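Side-chain contacts in putative Glycerophosphoryl diester phosphodiesterase (Silicibacter pomeroyi, PDB 3L12), which belongs to the glycerophosphoryl diester phosphodiesterase family, a group of proteins with the TIM-barrel fold, and holds a bound magnesium ion in this structure: residues I293-D296 against R300-R303; S206-L211 against L272-N277; R27-E32 against F38-A43; A72-R75 against W81-G84. All blocks are in the same frame, centred on the assembly; numbering follows the deposited sequence.

Contact 1: I293-D296 against R300-R303; sequences IVTD and RTQR
Thr295, at the end of strand 292-295, and Thr301, on the helix that follows, reach toward each other tip to tip, and between them they carry most of this buried contact. Their hydroxyls stand close, with Thr295 OG1 3.2 Å from Thr301 OG1. The methyl of Thr295 comes alongside the same oxygen, Thr295 CG2 lying 3.3 Å from Thr301 OG1, and also leans on the carbon that bears it, with Thr295 CG2 3.9 Å from Thr301 CB. Thr301 OG1 is thus met by both branches of Thr295. A looser apolar touch lies toward the start of the strand segment, where Ile293 CG2 and Thr301 CG2 are 4.4 Å apart.

The torsions set up the meeting. In Thr295 the hydroxyl lies opposite the backbone N (chi1 -173°), and the methyl takes the place between N and the carbonyl carbon. In Thr301 the hydroxyl sits beside the backbone N (chi1 -61°), turned back along the helix to the carbonyl of Tyr297. That carbonyl is the stronger polar partner of Thr301, as Val276 O is of Thr295, while Tyr297 N also bonds to Thr295 OG1. Each hydroxyl is therefore fixed chiefly from outside the pair. Around them, Val20 of strand 19-23 touches both threonines, and Ile282 of helix 279-288 packs on Thr301. A barrel strand followed by a short turn and a helix folded back against its outer side is the beta-alpha unit of the TIM barrel.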
loop_
_atom_site.group_PDB
_atom_site.type_symbol
_atom_site.label_atom_id
_atom_site.label_comp_id
_atom_site.label_asym_id
_atom_site.label_seq_id
_atom_site.Cartn_x
_atom_site.Cartn_y
_atom_site.Cartn_z
ATOM N N ILE A 293 -7.220 -1.696 -17.457
ATOM C CA ILE A 293 -7.381 -2.808 -16.537
ATOM C C ILE A 293 -7.715 -2.336 -15.144
ATOM O O ILE A 293 -6.986 -1.481 -14.576
ATOM C CB ILE A 293 -6.064 -3.608 -16.465
ATOM C CG1 ILE A 293 -5.769 -4.233 -17.797
ATOM C CG2 ILE A 293 -6.132 -4.727 -15.416
ATOM C CD1 ILE A 293 -4.330 -4.851 -17.879
ATOM N N VAL A 294 -8.863 -2.790 -14.635
ATOM C CA VAL A 294 -9.293 -2.559 -13.290
ATOM C C VAL A 294 -8.719 -3.712 -12.488
ATOM O O VAL A 294 -8.965 -4.893 -12.773
ATOM C CB VAL A 294 -10.846 -2.549 -13.178
ATOM C CG1 VAL A 294 -11.299 -2.306 -11.753
ATOM C CG2 VAL A 294 -11.426 -1.488 -14.132
ATOM N N THR A 295 -7.993 -3.346 -11.431
ATOM C CA THR A 295 -7.239 -4.301 -10.616
ATOM C C THR A 295 -7.281 -3.995 -9.093
ATOM O O THR A 295 -7.251 -2.863 -8.656
ATOM C CB THR A 295 -5.762 -4.389 -11.095
ATOM O OG1 THR A 295 -5.064 -5.455 -10.388
ATOM C CG2 THR A 295 -5.039 -3.001 -10.926
ATOM N N ASP A 296 -7.281 -5.066 -8.292
ATOM C CA ASP A 296 -7.089 -4.973 -6.860
ATOM C C ASP A 296 -5.620 -4.736 -6.440
ATOM O O ASP A 296 -5.335 -4.367 -5.277
ATOM C CB ASP A 296 -7.574 -6.270 -6.175
ATOM C CG ASP A 296 -9.081 -6.478 -6.319
ATOM O OD1 ASP A 296 -9.807 -5.522 -6.106
ATOM O OD2 ASP A 296 -9.521 -7.607 -6.606
ATOM N N ARG A 300 1.311 -4.418 -8.816
ATOM C CA ARG A 300 1.543 -5.627 -9.599
ATOM C C ARG A 300 1.294 -5.360 -11.069
ATOM O O ARG A 300 2.085 -5.794 -11.939
ATOM C CB ARG A 300 0.626 -6.722 -9.069
ATOM C CG ARG A 300 0.767 -8.021 -9.843
ATOM C CD ARG A 300 -0.232 -9.068 -9.335
ATOM N NE ARG A 300 0.049 -9.372 -7.917
ATOM C CZ ARG A 300 -0.761 -10.098 -7.145
ATOM N NH1 ARG A 300 -1.945 -10.545 -7.600
ATOM N NH2 ARG A 300 -0.403 -10.379 -5.904
ATOM N N THR A 301 0.173 -4.668 -11.342
ATOM C CA THR A 301 -0.232 -4.325 -12.708
ATOM C C THR A 301 0.754 -3.362 -13.338
ATOM O O THR A 301 1.189 -3.524 -14.494
ATOM C CB THR A 301 -1.662 -3.790 -12.712
ATOM O OG1 THR A 301 -2.535 -4.815 -12.202
ATOM C CG2 THR A 301 -2.079 -3.462 -14.164
ATOM N N GLN A 302 1.120 -2.318 -12.615
ATOM C CA GLN A 302 2.144 -1.376 -13.098
ATOM C C GLN A 302 3.419 -2.100 -13.494
ATOM O O GLN A 302 3.986 -1.844 -14.562
ATOM C CB GLN A 302 2.491 -0.382 -12.019
ATOM C CG GLN A 302 1.427 0.668 -11.698
ATOM C CD GLN A 302 1.684 1.458 -10.423
ATOM O OE1 GLN A 302 2.594 1.152 -9.607
ATOM N NE2 GLN A 302 0.867 2.475 -10.216
ATOM N N ARG A 303 3.901 -2.995 -12.619
ATOM C CA ARG A 303 5.155 -3.703 -12.903
ATOM C C ARG A 303 5.109 -4.593 -14.150
ATOM O O ARG A 303 6.078 -4.662 -14.913
ATOM C CB ARG A 303 5.595 -4.449 -11.656
ATOM C CG ARG A 303 6.141 -3.511 -10.611
ATOM C CD ARG A 303 7.604 -3.006 -10.920
ATOM N NE ARG A 303 8.465 -4.186 -10.948
ATOM C CZ ARG A 303 8.938 -4.799 -9.877
ATOM N NH1 ARG A 303 8.912 -4.212 -8.674
ATOM N NH2 ARG A 303 9.497 -5.984 -10.023
#

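Contact 2: S206-L211 against L272-N277; sequences SYLSQL and LTWTVN
Leu208 meets the indole of Trp274 through one methyl, and the next two residues continue along the ring. The two side chains cross at about a right angle, with Leu208 CD2 3.3 Å from Trp274 NE1 and 3.8 Å from Trp274 CE2. The methyl gives the indole nitrogen only a close apolar neighbour; the N-H is bonded to the carbonyl of Cys250, on the strand lying between 205-209 and 270-273. Ser209 contributes its backbone: its carbonyl oxygen lies near the ring plane, at the edge of the benzene part, with Ser209 O 3.6 Å from Trp274 CZ2. Its hydroxyl turns to Trp249 instead. Gln210, extended beyond CG, reaches across the far corner of the indole, where Gln210 CD is 3.9 Å from Trp274 CH2. The amide plane stands at 64° to the ring, so the two flat groups do not stack.

On the other segment, CG of Trp274 sits between the backbone N and the carbonyl carbon (chi1 61°), which swings the ring toward strand 205-209. A cis peptide bond follows, joining Trp274 to Thr275. The indole is about 4 Å from a bound unknown ligand, and the Leu208 side chain about 6 Å from the magnesium ion. The contact thus bridges two strands, separated by a third, at the C-terminal mouth of a TIM barrel, the end where proteins of this fold keep their active sites.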
loop_
_atom_site.group_PDB
_atom_site.type_symbol
_atom_site.label_atom_id
_atom_site.label_comp_id
_atom_site.label_asym_id
_atom_site.label_seq_id
_atom_site.Cartn_x
_atom_site.Cartn_y
_atom_site.Cartn_z
ATOM N N SER A 206 -20.813 3.952 -18.944
ATOM C CA SER A 206 -19.986 2.750 -19.025
ATOM C C SER A 206 -20.778 1.522 -18.585
ATOM O O SER A 206 -21.324 1.485 -17.494
ATOM C CB SER A 206 -18.785 2.964 -18.110
ATOM O OG SER A 206 -18.007 1.807 -17.991
ATOM N N TYR A 207 -20.814 0.512 -19.456
ATOM C CA TYR A 207 -21.673 -0.664 -19.333
ATOM C C TYR A 207 -20.898 -1.917 -18.918
ATOM O O TYR A 207 -20.086 -2.446 -19.705
ATOM C CB TYR A 207 -22.345 -0.895 -20.685
ATOM C CG TYR A 207 -23.487 0.089 -21.001
ATOM C CD1 TYR A 207 -23.244 1.449 -21.249
ATOM C CD2 TYR A 207 -24.801 -0.349 -21.102
ATOM C CE1 TYR A 207 -24.292 2.317 -21.558
ATOM C CE2 TYR A 207 -25.866 0.536 -21.407
ATOM C CZ TYR A 207 -25.604 1.867 -21.600
ATOM O OH TYR A 207 -26.632 2.763 -21.865
ATOM N N LEU A 208 -21.105 -2.335 -17.688
ATOM C CA LEU A 208 -20.531 -3.539 -17.149
ATOM C C LEU A 208 -21.252 -4.733 -17.745
ATOM O O LEU A 208 -22.504 -4.715 -17.940
ATOM C CB LEU A 208 -20.709 -3.616 -15.626
ATOM C CG LEU A 208 -19.744 -2.719 -14.879
ATOM C CD1 LEU A 208 -20.175 -2.402 -13.430
ATOM C CD2 LEU A 208 -18.386 -3.451 -14.884
ATOM N N SER A 209 -20.500 -5.804 -17.956
ATOM C CA SER A 209 -21.101 -7.089 -18.347
ATOM C C SER A 209 -20.289 -8.231 -17.721
ATOM O O SER A 209 -19.081 -8.096 -17.446
ATOM C CB SER A 209 -21.158 -7.248 -19.869
ATOM O OG SER A 209 -19.844 -7.271 -20.409
ATOM N N GLN A 210 -20.963 -9.337 -17.463
ATOM C CA GLN A 210 -20.325 -10.552 -16.956
ATOM C C GLN A 210 -21.213 -11.749 -17.383
ATOM O O GLN A 210 -22.384 -11.809 -17.021
ATOM C CB GLN A 210 -20.126 -10.504 -15.452
ATOM C CG GLN A 210 -19.442 -11.773 -14.900
ATOM C CD GLN A 210 -19.197 -11.702 -13.451
ATOM O OE1 GLN A 210 -20.035 -11.209 -12.694
ATOM N NE2 GLN A 210 -18.048 -12.192 -13.017
ATOM N N LEU A 211 -20.664 -12.667 -18.164
ATOM C CA LEU A 211 -21.450 -13.806 -18.675
ATOM C C LEU A 211 -21.727 -14.763 -17.545
ATOM O O LEU A 211 -20.910 -14.892 -16.621
ATOM C CB LEU A 211 -20.715 -14.510 -19.795
ATOM C CG LEU A 211 -20.466 -13.678 -21.060
ATOM C CD1 LEU A 211 -19.653 -14.470 -22.064
ATOM C CD2 LEU A 211 -21.718 -13.200 -21.688
ATOM N N LEU A 272 -12.645 -1.424 -20.892
ATOM C CA LEU A 272 -11.928 -1.543 -19.602
ATOM C C LEU A 272 -12.327 -2.897 -19.052
ATOM O O LEU A 272 -13.531 -3.162 -18.839
ATOM C CB LEU A 272 -12.315 -0.445 -18.638
ATOM C CG LEU A 272 -12.209 1.014 -19.078
ATOM C CD1 LEU A 272 -12.579 1.847 -17.842
ATOM C CD2 LEU A 272 -10.810 1.368 -19.568
ATOM N N THR A 273 -11.366 -3.771 -18.803
ATOM C CA THR A 273 -11.710 -5.071 -18.255
ATOM C C THR A 273 -11.384 -5.134 -16.746
ATOM O O THR A 273 -10.534 -4.359 -16.226
ATOM C CB THR A 273 -11.063 -6.182 -19.063
ATOM O OG1 THR A 273 -11.656 -7.435 -18.672
ATOM C CG2 THR A 273 -9.530 -6.129 -18.905
ATOM N N TRP A 274 -12.080 -6.036 -16.042
ATOM C CA TRP A 274 -12.074 -6.118 -14.579
ATOM C C TRP A 274 -12.344 -7.524 -14.108
ATOM O O TRP A 274 -12.784 -8.332 -14.963
ATOM C CB TRP A 274 -13.201 -5.215 -13.976
ATOM C CG TRP A 274 -14.554 -5.639 -14.422
ATOM C CD1 TRP A 274 -15.167 -5.284 -15.578
ATOM C CD2 TRP A 274 -15.432 -6.544 -13.750
ATOM N NE1 TRP A 274 -16.368 -5.947 -15.693
ATOM C CE2 TRP A 274 -16.560 -6.725 -14.593
ATOM C CE3 TRP A 274 -15.366 -7.256 -12.540
ATOM C CZ2 TRP A 274 -17.632 -7.524 -14.233
ATOM C CZ3 TRP A 274 -16.441 -8.075 -12.204
ATOM C CH2 TRP A 274 -17.549 -8.196 -13.059
ATOM N N THR A 275 -11.948 -7.940 -12.891
ATOM C CA THR A 275 -11.021 -7.307 -11.953
ATOM C C THR A 275 -9.802 -8.249 -12.106
ATOM O O THR A 275 -9.882 -9.445 -11.801
ATOM C CB THR A 275 -11.522 -7.261 -10.544
ATOM O OG1 THR A 275 -12.620 -6.341 -10.479
ATOM C CG2 THR A 275 -10.436 -6.826 -9.623
ATOM N N VAL A 276 -8.714 -7.708 -12.638
ATOM C CA VAL A 276 -7.632 -8.582 -13.137
ATOM C C VAL A 276 -6.497 -8.515 -12.161
ATOM O O VAL A 276 -5.845 -7.459 -12.007
ATOM C CB VAL A 276 -7.222 -8.210 -14.607
ATOM C CG1 VAL A 276 -6.429 -9.328 -15.247
ATOM C CG2 VAL A 276 -8.443 -7.796 -15.539
ATOM N N ASN A 277 -6.176 -9.652 -11.529
ATOM C CA ASN A 277 -5.199 -9.710 -10.456
ATOM C C ASN A 277 -4.054 -10.674 -10.671
ATOM O O ASN A 277 -2.937 -10.394 -10.269
ATOM C CB ASN A 277 -5.899 -10.104 -9.156
ATOM C CG ASN A 277 -6.894 -9.053 -8.679
ATOM O OD1 ASN A 277 -6.774 -7.853 -9.034
ATOM N ND2 ASN A 277 -7.850 -9.473 -7.819
#

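Contact 3: R27-E32 against F38-A43; sequences RGVMPE and FAFTLA
Val29 lies over one face of the Phe40 ring, the two side chains crossing at about a right angle. One methyl makes the contact: Val29 CG1 is 4.1 Å from the centroid of the Phe40 ring and 28° off its normal, a CH-pi arrangement. The methyl sits toward one rim of the face, where Val29 CG1 is 3.7 Å from Phe40 CE2. Met30, built as selenomethionine, approaches on a slant nearer the root of the same side chain, with Met30 CG 4.0 Å from Phe40 CB. The phenyl is thus met at its base by one loop residue and toward its tip by the other. Phe40 projects this way because CG lies opposite the backbone N (chi1 157°), leading the ring off the helix toward the loop.

Phe40 of the second subunit meets this ring with the planes at about 55°, while Val29 packs on its own counterpart there, so the cluster is part of the dimer interface. Within the chain, loop 27-32 runs from strand 19-23 into helix 35-43 and lies back on that helix's own surface; along the same helix, Phe38 and Thr41 turn to strand 48-55.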
loop_
_atom_site.group_PDB
_atom_site.type_symbol
_atom_site.label_atom_id
_atom_site.label_comp_id
_atom_site.label_asym_id
_atom_site.label_seq_id
_atom_site.Cartn_x
_atom_site.Cartn_y
_atom_site.Cartn_z
ATOM N N ARG A 27 -7.942 -2.665 -3.186
ATOM C CA ARG A 27 -8.443 -3.659 -2.260
ATOM C C ARG A 27 -7.405 -4.711 -1.856
ATOM O O ARG A 27 -7.455 -5.270 -0.771
ATOM C CB ARG A 27 -9.691 -4.309 -2.866
ATOM C CG ARG A 27 -10.263 -5.519 -2.098
ATOM C CD ARG A 27 -11.618 -5.979 -2.600
ATOM N NE ARG A 27 -11.585 -6.432 -4.003
ATOM C CZ ARG A 27 -12.475 -7.187 -4.589
ATOM N NH1 ARG A 27 -13.552 -7.639 -3.940
ATOM N NH2 ARG A 27 -12.278 -7.572 -5.844
ATOM N N GLY A 28 -6.463 -5.061 -2.722
ATOM C CA GLY A 28 -5.397 -5.978 -2.275
ATOM C C GLY A 28 -4.420 -5.451 -1.242
ATOM O O GLY A 28 -3.730 -6.249 -0.618
ATOM N N VAL A 29 -4.343 -4.120 -1.046
ATOM C CA VAL A 29 -3.394 -3.437 -0.190
ATOM C C VAL A 29 -4.023 -2.726 1.060
ATOM O O VAL A 29 -3.476 -2.753 2.140
ATOM C CB VAL A 29 -2.545 -2.390 -1.003
ATOM C CG1 VAL A 29 -1.402 -1.819 -0.116
ATOM C CG2 VAL A 29 -2.031 -3.054 -2.338
HETATM N N MSE A 30 -5.167 -2.086 0.854
HETATM C CA MSE A 30 -5.861 -1.319 1.812
HETATM C C MSE A 30 -7.339 -1.658 1.826
HETATM O O MSE A 30 -7.860 -2.094 0.854
HETATM C CB MSE A 30 -5.742 0.176 1.485
HETATM C CG MSE A 30 -4.330 0.661 1.754
HETATM SE SE MSE A 30 -3.727 0.835 3.559
HETATM C CE MSE A 30 -4.572 2.548 3.946
ATOM N N PRO A 31 -7.992 -1.515 2.991
ATOM C CA PRO A 31 -9.449 -1.746 3.058
ATOM C C PRO A 31 -10.159 -1.060 1.912
ATOM O O PRO A 31 -9.950 0.146 1.650
ATOM C CB PRO A 31 -9.848 -1.161 4.432
ATOM C CG PRO A 31 -8.708 -0.460 4.876
ATOM C CD PRO A 31 -7.468 -1.056 4.288
ATOM N N GLU A 32 -11.045 -1.792 1.307
ATOM C CA GLU A 32 -11.698 -1.308 0.110
ATOM C C GLU A 32 -12.644 -0.155 0.358
ATOM O O GLU A 32 -13.224 -0.028 1.411
ATOM C CB GLU A 32 -12.478 -2.450 -0.507
ATOM C CG GLU A 32 -13.724 -2.904 0.326
ATOM C CD GLU A 32 -14.328 -4.156 -0.216
ATOM O OE1 GLU A 32 -13.690 -5.228 -0.009
ATOM O OE2 GLU A 32 -15.393 -4.073 -0.833
ATOM N N PHE A 38 -8.127 5.113 -0.840
ATOM C CA PHE A 38 -8.077 5.953 -2.041
ATOM C C PHE A 38 -6.846 6.833 -2.048
ATOM O O PHE A 38 -6.203 6.964 -3.075
ATOM C CB PHE A 38 -9.371 6.767 -2.253
ATOM C CG PHE A 38 -10.585 5.936 -2.542
ATOM C CD1 PHE A 38 -10.629 5.104 -3.659
ATOM C CD2 PHE A 38 -11.692 5.932 -1.687
ATOM C CE1 PHE A 38 -11.763 4.335 -3.938
ATOM C CE2 PHE A 38 -12.798 5.141 -1.955
ATOM C CZ PHE A 38 -12.842 4.361 -3.092
ATOM N N ALA A 39 -6.489 7.381 -0.895
ATOM C CA ALA A 39 -5.297 8.196 -0.811
ATOM C C ALA A 39 -4.061 7.385 -1.084
ATOM O O ALA A 39 -3.128 7.859 -1.750
ATOM C CB ALA A 39 -5.190 8.848 0.559
ATOM N N PHE A 40 -4.007 6.160 -0.550
ATOM C CA PHE A 40 -2.886 5.289 -0.833
ATOM C C PHE A 40 -2.768 5.058 -2.377
ATOM O O PHE A 40 -1.675 5.163 -2.973
ATOM C CB PHE A 40 -3.041 3.904 -0.184
ATOM C CG PHE A 40 -2.204 2.854 -0.901
ATOM C CD1 PHE A 40 -0.819 2.928 -0.796
ATOM C CD2 PHE A 40 -2.770 1.902 -1.768
ATOM C CE1 PHE A 40 0.005 2.040 -1.482
ATOM C CE2 PHE A 40 -1.943 1.038 -2.453
ATOM C CZ PHE A 40 -0.559 1.112 -2.303
ATOM N N THR A 41 -3.903 4.770 -3.003
ATOM C CA THR A 41 -3.958 4.450 -4.439
ATOM C C THR A 41 -3.391 5.576 -5.237
ATOM O O THR A 41 -2.558 5.357 -6.172
ATOM C CB THR A 41 -5.397 4.081 -4.862
ATOM O OG1 THR A 41 -5.799 2.933 -4.088
ATOM C CG2 THR A 41 -5.489 3.682 -6.337
ATOM N N LEU A 42 -3.775 6.800 -4.885
ATOM C CA LEU A 42 -3.243 7.962 -5.582
ATOM C C LEU A 42 -1.746 8.214 -5.313
ATOM O O LEU A 42 -0.996 8.657 -6.214
ATOM C CB LEU A 42 -4.053 9.205 -5.266
ATOM C CG LEU A 42 -5.522 9.070 -5.637
ATOM C CD1 LEU A 42 -6.255 10.304 -5.124
ATOM C CD2 LEU A 42 -5.719 8.970 -7.137
ATOM N N ALA A 43 -1.303 7.910 -4.114
ATOM C CA ALA A 43 0.106 8.002 -3.760
ATOM C C ALA A 43 0.944 6.926 -4.443
ATOM O O ALA A 43 2.148 7.079 -4.633
ATOM C CB ALA A 43 0.311 7.940 -2.223
#

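Contact 4: A72-R75 against W81-G84; sequences AMTR and WLTG
Thr74 and Leu82 are joined by the one hydrogen bond of this contact, Leu82 N to Thr74 O at 3.0 Å and nearly straight, with 166° at the hydrogen. The same oxygen takes a CA-H...O contact from Trp81 CA at 3.5 Å. Arg75 and Trp81 form a single isolated beta bridge.

The aromatic contact lies beside it. Arg75 and Trp81 run side by side in the same direction, the aliphatic part of the arginine over one indole face: Arg75 CG, set beside its own backbone N (chi1 -76°), is 3.7 Å from the centroid of the six-membered ring of Trp81, a CH-pi contact. Further out the chain bends at chi3; the guanidinium is inclined to the ring by 39° and finds its polar partners in Leu121 O and Thr122 OG1. At the indole edge, Met73 C lies near the ring plane, 3.8 Å from Trp81 CZ3.

Apolar packing fills the opposite flank of the bridge, where Leu82 CD1 touches Thr74 CG2 at 3.6 Å. Thr74 OG1 is hydrogen-bonded to Ala70 O.

Both segments belong to the long excursion between strand 61-63 and helix 94-98, consistent with the insertion that proteins of this family carry after the early barrel strands. Ala72 and Met73 touch Tyr111 of helix 110-114.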
loop_
_atom_site.group_PDB
_atom_site.type_symbol
_atom_site.label_atom_id
_atom_site.label_comp_id
_atom_site.label_asym_id
_atom_site.label_seq_id
_atom_site.Cartn_x
_atom_site.Cartn_y
_atom_site.Cartn_z
ATOM N N ALA A 72 -17.909 -10.274 6.476
ATOM C CA ALA A 72 -16.442 -10.431 6.345
ATOM C C ALA A 72 -15.662 -9.114 6.401
ATOM O O ALA A 72 -14.439 -9.142 6.574
ATOM C CB ALA A 72 -16.099 -11.161 4.970
HETATM N N MSE A 73 -16.314 -7.964 6.255
HETATM C CA MSE A 73 -15.595 -6.701 6.271
HETATM C C MSE A 73 -16.155 -5.690 7.264
HETATM O O MSE A 73 -15.759 -4.515 7.216
HETATM C CB MSE A 73 -15.541 -6.043 4.870
HETATM C CG MSE A 73 -16.848 -5.415 4.377
HETATM SE SE MSE A 73 -16.784 -4.727 2.520
HETATM C CE MSE A 73 -15.980 -6.321 1.850
ATOM N N THR A 74 -17.075 -6.118 8.130
ATOM C CA THR A 74 -17.755 -5.198 9.013
ATOM C C THR A 74 -17.772 -5.596 10.454
ATOM O O THR A 74 -18.127 -6.733 10.798
ATOM C CB THR A 74 -19.229 -5.037 8.545
ATOM O OG1 THR A 74 -19.344 -4.893 7.110
ATOM C CG2 THR A 74 -19.886 -3.833 9.178
ATOM N N ARG A 75 -17.353 -4.650 11.299
ATOM C CA ARG A 75 -17.393 -4.864 12.736
ATOM C C ARG A 75 -18.385 -3.932 13.373
ATOM O O ARG A 75 -18.632 -2.773 12.896
ATOM C CB ARG A 75 -16.037 -4.650 13.378
ATOM C CG ARG A 75 -15.043 -5.751 13.170
ATOM C CD ARG A 75 -13.602 -5.343 13.435
ATOM N NE ARG A 75 -13.072 -4.546 12.341
ATOM C CZ ARG A 75 -11.958 -3.817 12.404
ATOM N NH1 ARG A 75 -11.285 -3.661 13.530
ATOM N NH2 ARG A 75 -11.517 -3.203 11.312
ATOM N N TRP A 81 -16.798 -8.767 14.732
ATOM C CA TRP A 81 -17.368 -8.997 13.421
ATOM C C TRP A 81 -18.875 -9.215 13.499
ATOM O O TRP A 81 -19.386 -9.853 14.434
ATOM C CB TRP A 81 -16.744 -10.246 12.710
ATOM C CG TRP A 81 -15.262 -10.074 12.535
ATOM C CD1 TRP A 81 -14.297 -10.636 13.263
ATOM C CD2 TRP A 81 -14.625 -9.150 11.657
ATOM N NE1 TRP A 81 -13.057 -10.171 12.884
ATOM C CE2 TRP A 81 -13.234 -9.271 11.873
ATOM C CE3 TRP A 81 -15.085 -8.313 10.655
ATOM C CZ2 TRP A 81 -12.315 -8.505 11.192
ATOM C CZ3 TRP A 81 -14.173 -7.561 9.927
ATOM C CH2 TRP A 81 -12.793 -7.668 10.185
ATOM N N LEU A 82 -19.593 -8.671 12.502
ATOM C CA LEU A 82 -21.033 -8.865 12.425
ATOM C C LEU A 82 -21.275 -10.344 12.161
ATOM O O LEU A 82 -20.441 -11.008 11.549
ATOM C CB LEU A 82 -21.687 -7.986 11.364
ATOM C CG LEU A 82 -21.566 -6.457 11.459
ATOM C CD1 LEU A 82 -22.598 -5.775 10.551
ATOM C CD2 LEU A 82 -21.749 -5.975 12.862
ATOM N N THR A 83 -22.404 -10.847 12.680
ATOM C CA THR A 83 -22.785 -12.242 12.502
ATOM C C THR A 83 -24.266 -12.203 12.057
ATOM O O THR A 83 -24.979 -11.208 12.190
ATOM C CB THR A 83 -22.601 -13.029 13.788
ATOM O OG1 THR A 83 -23.431 -12.474 14.830
ATOM C CG2 THR A 83 -21.153 -13.022 14.227
ATOM N N GLY A 84 -24.761 -13.271 11.515
ATOM C CA GLY A 84 -26.202 -13.177 11.189
ATOM C C GLY A 84 -26.477 -12.548 9.836
ATOM O O GLY A 84 -25.553 -12.273 9.077
#

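In the fold
From the N terminus, contact 3 comes first, closing the short loop from strand 19-23 into helix 35-43. Contact 4 follows, pinching the excursion after strand 61-63. Contact 2 then spans 60 intervening residues between strands 205-209 and 270-273, and contact 1 closes the turn between strand 292-295 and helix 298-307. All four stand in series; none nests within or crosses another. Contacts 1 and 2 meet on neighbouring strands, through the packing of Val294 on Trp274 and the bond of Asp296 with Asn277. The Asp296-Arg27 salt bridge joins contact 1 to contact 3, so the last strand is tied to the loop after the first. Contacts 1 and 3 also both touch the second subunit.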